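Long-range contacts in aminofutalosine deaminase (PDB 7LKK), which deaminates aminofutalosine in the menaquinone pathway of Helicobacter pylori, as a metal-dependent hydrolase of the amidohydrolase family: residues A[265-270]-A[288-293]; A[27-32]-A[365-370]. All blocks are in the same frame, centred on the assembly; numbering follows the deposited sequence.

Contact 1: residues A[265-270]-A[288-293]; sequences MFKDTH and KSQVKN. With EDO (1,2-ethanediol), chain H.
Strand 269-275, helix 281-291 and strand 294-298 form one beta-alpha-beta unit of the amidohydrolase TIM barrel, and this contact joins the chain leading into the first strand to the end of the helix that follows. Its tight part is mostly backbone. Asp-268 N meets a lone pair of Gln-290 O at 2.9 Å, and Thr-269 N reaches Val-291 O at 3.1 Å, again in the carbonyl plane. Val-291 O also accepts from Asn-293 N, so two donors grip it as the helix unwinds through Lys-292, whose phi is positive. Buried Val-291 fills the inner side: CG2 lies 4.0 Å from CB of Phe-266, whose ring leads off toward Tyr-262 and Ile-208, while CG1 lies against Thr-269. Further along, His-270 N donates to O1 of an ethanediol (2.9 Å, 170°), probably from the crystallisation liquor and also held by Ser-216 O.

The outer side is exposed and looser. Lys-267 CD comes 3.4 Å from Gln-290 OE1, its CB and CG resting on Gln-290 O. Lys-292 doubles back (chi2 -51°) into a salt bridge with Asp-268, and its ammonium also bonds Ser-289 O. NZ meets Asp-268 OD2 at 3.0 Å from above the carboxylate plane.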
# COMPACT_ATOMS: atom_id res chain seq x y z
N MET A 265 -12.44 -0.35 -33.53
CA MET A 265 -13.75 -0.98 -33.36
C MET A 265 -14.67 -0.15 -32.48
O MET A 265 -15.89 -0.16 -32.67
CB MET A 265 -13.61 -2.38 -32.77
CG MET A 265 -13.03 -3.43 -33.70
SD MET A 265 -13.29 -5.08 -33.03
CE MET A 265 -12.56 -4.89 -31.40
N PHE A 266 -14.11 0.56 -31.50
CA PHE A 266 -14.88 1.33 -30.54
C PHE A 266 -15.04 2.79 -30.95
O PHE A 266 -15.38 3.63 -30.11
CB PHE A 266 -14.23 1.24 -29.15
CG PHE A 266 -14.09 -0.17 -28.65
CD1 PHE A 266 -15.07 -0.75 -27.87
CD2 PHE A 266 -12.97 -0.92 -28.96
CE1 PHE A 266 -14.95 -2.04 -27.40
CE2 PHE A 266 -12.83 -2.22 -28.51
CZ PHE A 266 -13.83 -2.78 -27.72
N LYS A 267 -14.80 3.10 -32.22
CA LYS A 267 -14.92 4.46 -32.72
C LYS A 267 -16.31 5.03 -32.43
O LYS A 267 -17.32 4.37 -32.68
CB LYS A 267 -14.63 4.50 -34.22
CG LYS A 267 -14.86 5.85 -34.88
CD LYS A 267 -14.15 5.94 -36.21
CE LYS A 267 -15.12 6.28 -37.34
NZ LYS A 267 -15.78 5.06 -37.88
N ASP A 268 -16.34 6.25 -31.90
CA ASP A 268 -17.57 6.96 -31.58
C ASP A 268 -18.47 6.14 -30.65
O ASP A 268 -19.63 5.86 -30.95
CB ASP A 268 -18.32 7.37 -32.85
CG ASP A 268 -17.48 8.22 -33.78
OD1 ASP A 268 -17.34 7.85 -34.97
OD2 ASP A 268 -16.97 9.26 -33.34
N THR A 269 -17.90 5.77 -29.51
CA THR A 269 -18.62 5.02 -28.48
C THR A 269 -18.30 5.61 -27.12
O THR A 269 -17.41 6.45 -26.97
CB THR A 269 -18.27 3.52 -28.50
OG1 THR A 269 -16.85 3.37 -28.38
CG2 THR A 269 -18.75 2.86 -29.79
N HIS A 270 -19.04 5.15 -26.11
CA HIS A 270 -18.74 5.42 -24.70
C HIS A 270 -18.14 4.13 -24.14
O HIS A 270 -18.86 3.23 -23.71
CB HIS A 270 -20.00 5.85 -23.95
CG HIS A 270 -19.77 6.15 -22.50
ND1 HIS A 270 -20.19 7.33 -21.92
CD2 HIS A 270 -19.19 5.44 -21.51
CE1 HIS A 270 -19.87 7.33 -20.64
NE2 HIS A 270 -19.26 6.19 -20.36
N LYS A 288 -8.24 8.35 -27.69
CA LYS A 288 -8.92 9.62 -27.46
C LYS A 288 -9.61 10.13 -28.71
O LYS A 288 -10.78 10.53 -28.67
CB LYS A 288 -7.91 10.65 -26.94
CG LYS A 288 -8.35 12.09 -27.10
CD LYS A 288 -8.85 12.66 -25.78
CE LYS A 288 -8.91 14.18 -25.84
NZ LYS A 288 -9.18 14.79 -24.51
N SER A 289 -8.91 10.12 -29.85
CA SER A 289 -9.45 10.70 -31.07
C SER A 289 -10.50 9.82 -31.72
O SER A 289 -11.45 10.33 -32.33
CB SER A 289 -8.33 11.00 -32.06
OG SER A 289 -7.68 9.81 -32.47
N GLN A 290 -10.37 8.49 -31.62
CA GLN A 290 -11.29 7.59 -32.30
C GLN A 290 -12.55 7.31 -31.47
O GLN A 290 -13.66 7.35 -32.00
CB GLN A 290 -10.59 6.27 -32.63
CG GLN A 290 -9.59 6.37 -33.78
CD GLN A 290 -10.26 6.66 -35.11
OE1 GLN A 290 -10.73 5.76 -35.80
NE2 GLN A 290 -10.30 7.94 -35.48
N VAL A 291 -12.38 7.05 -30.17
CA VAL A 291 -13.53 6.66 -29.35
C VAL A 291 -14.39 7.87 -28.99
O VAL A 291 -15.60 7.73 -28.77
CB VAL A 291 -13.04 5.90 -28.10
CG1 VAL A 291 -14.20 5.51 -27.20
CG2 VAL A 291 -12.27 4.66 -28.52
N LYS A 292 -13.78 9.06 -28.92
CA LYS A 292 -14.45 10.33 -28.60
C LYS A 292 -14.85 10.40 -27.13
O LYS A 292 -14.60 11.42 -26.47
CB LYS A 292 -15.69 10.55 -29.47
CG LYS A 292 -15.45 10.59 -30.97
CD LYS A 292 -14.34 11.54 -31.37
CE LYS A 292 -14.28 11.68 -32.88
NZ LYS A 292 -14.15 10.35 -33.55
N ASN A 293 -15.48 9.35 -26.60
CA ASN A 293 -15.86 9.32 -25.20
C ASN A 293 -15.23 8.14 -24.48
O ASN A 293 -15.93 7.29 -23.91
CB ASN A 293 -17.39 9.27 -25.07
CG ASN A 293 -18.03 10.63 -25.28
OD1 ASN A 293 -17.84 11.55 -24.49
ND2 ASN A 293 -18.79 10.77 -26.37
C1 EDO H . -21.94 3.07 -27.84
O1 EDO H . -21.28 3.31 -26.59
C2 EDO H . -23.44 3.28 -27.67
O2 EDO H . -23.98 2.21 -26.89

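Contact 2: residues A[27-32]-A[365-370]; sequences CNEKCE and TRHGAK
The imidazole of His-367 and the carboxylate of Glu-29 lie nearly coplanar, 16° apart, with the acid at the ring's edge; the guanidinium of Arg-366 stands almost upright to that carboxylate, at 84°, and has Glu-29 OE2 and, without bonding to it, Cys-27 O near its own edge. OE1 of Glu-29 uses its syn lone pair to accept from His-367 NE2 at 3.0 Å, a practically straight bond (173°) in the ring plane. OE2 turns its anti lone pair to Arg-366 NH1, 2.7 Å away, in a more bent salt bridge. Glu-29 gets there by folding back at its CB-CG bond, whereas Arg-366 comes across it on a straight side chain.

With NE2 on Glu-29 and ND1 on Val-323 O, the imidazole is held at both nitrogens, which fixes its rotation; Arg-366 NE pairs with Glu-378. The neighbouring positive charge would be expected to favour the ionised acid. Arg-366 CD also passes 3.3 Å from Cys-27 O, a buried carbonyl with no polar partner in the model. Deeper in, Cys-27 SG faces Thr-365, whose hydroxyl bonds Leu-361 O. Away from the metal site, a His-carboxylate hydrogen bond and a salt bridge thereby fasten the type I beta turn between strands 23-25 and 33-34 to helix 366-371 of the amidohydrolase TIM-barrel fold.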
# COMPACT_ATOMS: atom_id res chain seq x y z
N CYS A 27 -15.38 17.75 -5.00
CA CYS A 27 -14.98 16.85 -6.08
C CYS A 27 -15.44 17.37 -7.44
O CYS A 27 -15.85 16.61 -8.32
CB CYS A 27 -15.47 15.43 -5.84
SG CYS A 27 -14.68 14.65 -4.42
N ASN A 28 -15.40 18.69 -7.61
CA ASN A 28 -15.37 19.22 -8.97
C ASN A 28 -13.95 19.09 -9.51
O ASN A 28 -13.02 18.72 -8.79
CB ASN A 28 -15.86 20.67 -9.00
CG ASN A 28 -15.22 21.54 -7.92
OD1 ASN A 28 -14.26 21.14 -7.27
ND2 ASN A 28 -15.76 22.74 -7.74
N GLU A 29 -13.79 19.39 -10.80
CA GLU A 29 -12.46 19.24 -11.39
C GLU A 29 -11.44 20.15 -10.72
O GLU A 29 -10.25 19.84 -10.73
CB GLU A 29 -12.51 19.52 -12.90
CG GLU A 29 -13.27 18.48 -13.72
CD GLU A 29 -12.75 17.05 -13.54
OE1 GLU A 29 -11.53 16.88 -13.31
OE2 GLU A 29 -13.56 16.11 -13.63
N LYS A 30 -11.90 21.26 -10.12
CA LYS A 30 -11.03 22.09 -9.30
C LYS A 30 -10.65 21.40 -7.99
O LYS A 30 -9.66 21.80 -7.36
CB LYS A 30 -11.72 23.42 -9.00
CG LYS A 30 -11.63 24.42 -10.14
CD LYS A 30 -12.47 25.65 -9.85
CE LYS A 30 -12.15 26.26 -8.50
NZ LYS A 30 -12.97 27.47 -8.23
N CYS A 31 -11.41 20.38 -7.57
CA CYS A 31 -11.19 19.68 -6.31
C CYS A 31 -11.29 20.65 -5.13
O CYS A 31 -10.42 20.71 -4.26
CB CYS A 31 -9.85 18.94 -6.32
SG CYS A 31 -9.87 17.38 -5.44
N GLU A 32 -12.39 21.40 -5.10
CA GLU A 32 -12.60 22.42 -4.08
C GLU A 32 -12.77 21.80 -2.70
O GLU A 32 -13.45 20.79 -2.54
CB GLU A 32 -13.82 23.26 -4.43
CG GLU A 32 -13.68 24.74 -4.16
CD GLU A 32 -14.78 25.54 -4.81
OE1 GLU A 32 -15.06 25.30 -6.00
OE2 GLU A 32 -15.38 26.40 -4.13
N THR A 365 -14.19 9.59 -7.60
CA THR A 365 -15.49 10.24 -7.51
C THR A 365 -15.97 10.70 -8.88
O THR A 365 -16.61 9.93 -9.61
CB THR A 365 -15.44 11.42 -6.53
OG1 THR A 365 -14.43 12.34 -6.93
CG2 THR A 365 -15.15 10.92 -5.12
N ARG A 366 -15.66 11.95 -9.24
CA ARG A 366 -16.26 12.56 -10.43
C ARG A 366 -15.91 11.80 -11.70
O ARG A 366 -16.78 11.59 -12.56
CB ARG A 366 -15.80 14.02 -10.55
CG ARG A 366 -16.52 14.81 -11.63
CD ARG A 366 -16.14 16.28 -11.59
NE ARG A 366 -17.09 17.10 -12.34
CZ ARG A 366 -17.01 17.31 -13.65
NH1 ARG A 366 -16.03 16.77 -14.36
NH2 ARG A 366 -17.92 18.06 -14.26
N HIS A 367 -14.66 11.36 -11.84
CA HIS A 367 -14.24 10.71 -13.08
C HIS A 367 -14.94 9.37 -13.26
O HIS A 367 -15.39 9.04 -14.36
CB HIS A 367 -12.72 10.53 -13.10
CG HIS A 367 -11.97 11.83 -13.19
ND1 HIS A 367 -10.60 11.88 -13.32
CD2 HIS A 367 -12.40 13.11 -13.15
CE1 HIS A 367 -10.22 13.15 -13.37
NE2 HIS A 367 -11.29 13.91 -13.27
N GLY A 368 -15.05 8.58 -12.18
CA GLY A 368 -15.76 7.32 -12.27
C GLY A 368 -17.24 7.50 -12.56
O GLY A 368 -17.84 6.71 -13.29
N ALA A 369 -17.84 8.55 -12.00
CA ALA A 369 -19.23 8.86 -12.30
C ALA A 369 -19.41 9.17 -13.79
O ALA A 369 -20.38 8.72 -14.41
CB ALA A 369 -19.71 10.04 -11.45
N LYS A 370 -18.48 9.94 -14.36
CA LYS A 370 -18.55 10.23 -15.79
C LYS A 370 -18.35 8.97 -16.62
O LYS A 370 -19.00 8.79 -17.66
CB LYS A 370 -17.50 11.28 -16.16
CG LYS A 370 -17.89 12.71 -15.79
CD LYS A 370 -19.34 13.01 -16.11
CE LYS A 370 -20.16 13.24 -14.85
NZ LYS A 370 -21.32 14.15 -15.09

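Overall arrangement
Contact 1 joins neighbours within one beta-alpha-beta unit, 18 residues apart at their closest ends, whereas contact 2 spans 333 residues and ties an N-terminal loop to a helix late in the chain; along the sequence the first is nested inside the loop closed by the second. Their centres are 22 Å apart, yet they touch: His-270 CE1 packs against Lys-370 O at 3.4 Å, and His-270 NE2 bonds Ala-371 O, just beyond 365-370. Contact 1 is the one nearer the active site, with the Phe-266 side chain about 9 Å from that of the iron ligand His-221 and about 14 Å from both iron and methylthio-coformycin. Contact 2 lies away from these sites.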